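Local structure of primase X domain-containing protein (Sulfolobus solfataricus, 4WYH) at residues Arg110-Glu113 with Arg114-Met118. The protein is a noncatalytic subunit of the archaeal eukaryotic-type primase, needed for efficient primer synthesis, and can bind manganese. Sequence-based numbering, arbitrary orientation.
Sequences RIEE and RDKEM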
loop_
_atom_site.group_PDB
_atom_site.type_symbol
_atom_site.label_atom_id
_atom_site.label_comp_id
_atom_site.label_asym_id
_atom_site.label_seq_id
_atom_site.Cartn_x
_atom_site.Cartn_y
_atom_site.Cartn_z
ATOM N N ARG A 110 -4.918 0.250 13.713
ATOM C CA ARG A 110 -3.635 -0.370 13.954
ATOM C C ARG A 110 -2.514 0.518 13.439
ATOM O O ARG A 110 -1.505 0.663 14.074
ATOM C CB ARG A 110 -3.574 -1.737 13.305
ATOM C CG ARG A 110 -2.219 -2.404 13.322
ATOM C CD ARG A 110 -2.221 -3.838 12.765
ATOM N NE ARG A 110 -2.857 -4.761 13.714
ATOM C CZ ARG A 110 -2.798 -6.071 13.615
ATOM N NH1 ARG A 110 -2.225 -6.599 12.578
ATOM N NH2 ARG A 110 -3.353 -6.844 14.539
ATOM N N ILE A 111 -2.671 1.063 12.260
ATOM C CA ILE A 111 -1.671 1.984 11.738
ATOM C C ILE A 111 -1.441 3.152 12.724
ATOM O O ILE A 111 -0.276 3.495 12.996
ATOM C CB ILE A 111 -2.041 2.489 10.327
ATOM C CG1 ILE A 111 -1.962 1.347 9.295
ATOM C CG2 ILE A 111 -1.147 3.648 9.887
ATOM C CD1 ILE A 111 -2.925 1.541 8.145
ATOM N N GLU A 112 -2.516 3.773 13.248
ATOM C CA GLU A 112 -2.363 4.770 14.299
ATOM C C GLU A 112 -1.528 4.269 15.494
ATOM O O GLU A 112 -0.660 4.957 16.003
ATOM C CB GLU A 112 -3.731 5.249 14.792
ATOM C CG GLU A 112 -3.698 6.631 15.423
ATOM C CD GLU A 112 -3.145 6.624 16.848
ATOM O OE1 GLU A 112 -3.375 5.618 17.598
ATOM O OE2 GLU A 112 -2.444 7.616 17.226
ATOM N N GLU A 113 -1.853 3.075 15.929
ATOM C CA GLU A 113 -1.246 2.460 17.101
ATOM C C GLU A 113 0.228 2.078 16.916
ATOM O O GLU A 113 1.017 2.227 17.838
ATOM C CB GLU A 113 -2.052 1.239 17.556
ATOM C CG GLU A 113 -3.345 1.619 18.305
ATOM C CD GLU A 113 -4.227 0.419 18.747
ATOM O OE1 GLU A 113 -5.477 0.437 18.619
ATOM O OE2 GLU A 113 -3.657 -0.585 19.275
ATOM N N ARG A 114 0.585 1.590 15.727
ATOM C CA ARG A 114 1.890 1.041 15.466
ATOM C C ARG A 114 2.807 1.960 14.627
ATOM O O ARG A 114 4.003 1.836 14.695
ATOM C CB ARG A 114 1.708 -0.257 14.691
ATOM C CG ARG A 114 0.972 -1.350 15.456
ATOM C CD ARG A 114 1.125 -2.653 14.753
ATOM N NE ARG A 114 0.498 -3.795 15.423
ATOM C CZ ARG A 114 0.567 -5.027 14.978
ATOM N NH1 ARG A 114 1.195 -5.278 13.842
ATOM N NH2 ARG A 114 -0.021 -5.995 15.644
ATOM N N ASP A 115 2.224 2.823 13.801
ATOM C CA ASP A 115 3.008 3.521 12.798
ATOM C C ASP A 115 2.429 4.896 12.554
ATOM O O ASP A 115 1.817 5.154 11.543
ATOM C CB ASP A 115 3.069 2.664 11.545
ATOM C CG ASP A 115 4.099 3.129 10.517
ATOM O OD1 ASP A 115 4.691 4.231 10.565
ATOM O OD2 ASP A 115 4.264 2.315 9.575
ATOM N N LYS A 116 2.648 5.778 13.509
ATOM C CA LYS A 116 2.185 7.151 13.363
ATOM C C LYS A 116 2.815 7.867 12.207
ATOM O O LYS A 116 2.199 8.725 11.655
ATOM C CB LYS A 116 2.344 7.918 14.658
ATOM C CG LYS A 116 1.492 7.403 15.805
ATOM C CD LYS A 116 1.857 8.055 17.124
ATOM C CE LYS A 116 0.773 7.783 18.155
ATOM N NZ LYS A 116 0.407 6.366 18.276
ATOM N N GLU A 117 4.034 7.539 11.824
ATOM C CA GLU A 117 4.624 8.187 10.629
ATOM C C GLU A 117 3.767 7.929 9.393
ATOM O O GLU A 117 3.393 8.827 8.656
ATOM C CB GLU A 117 6.088 7.753 10.434
ATOM C CG GLU A 117 6.700 8.310 9.150
ATOM C CD GLU A 117 8.110 7.806 8.901
ATOM O OE1 GLU A 117 8.254 6.742 8.320
ATOM O OE2 GLU A 117 9.071 8.518 9.232
ATOM N N MET A 118 3.427 6.665 9.187
ATOM C CA MET A 118 2.614 6.291 8.054
ATOM C C MET A 118 1.211 6.874 8.233
ATOM O O MET A 118 0.549 7.317 7.286
ATOM C CB MET A 118 2.546 4.763 7.949
ATOM C CG MET A 118 1.554 4.242 6.901
ATOM S SD MET A 118 1.649 2.459 6.640
ATOM C CE MET A 118 -0.033 2.047 6.712
HETATM O O HOH W 1 -1.836 5.520 20.076
#
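Met118 and Ile111 meet on the buried side of the bend between helix 108-114 and helix 116-128. Their side chains cross at about a right angle. The methyl CE of Met118 sits 3.3 Å from CD1 of Ile111 and equally near its CG1, tighter than usual for carbons. Val54 of helix 47-63 touches both residues, and Phe50 adds to the packing on Met118.

The polar side chains lie in more open surroundings: Arg110, Arg114 and Lys116 are exposed, Glu112 partly so. The guanidinium groups of Arg110 and Arg114 stack with their planes 8° apart. NH2 of Arg114 lies over the centre of the Arg110 group, 3.4 Å from its CZ. With CG of Arg110 anti to the backbone N (chi1 172°), its side chain runs alongside that of Arg114, both pointing the same way. Trp106 makes a cation-pi contact with Arg110 and touches Arg114.

Lys116 bends at its last torsion (chi4 51°) and brings NZ to 2.9 Å from Glu112 O. The same NZ makes a weak, salt-bridging bond to Glu112 OE2 at 3.3 Å. A water links NZ to Glu112 OE1.

Helix 108-114 closes with Asp115 N bonded to Ile111 O at 2.7 Å. OD1 of Asp115 then accepts from Met118 N, 3.1 Å away, from above the carboxylate plane. Its OD2 pairs with Arg49. This is a helix-to-helix junction in an all-helical fold, with Asp115 as N-cap of helix 116-128.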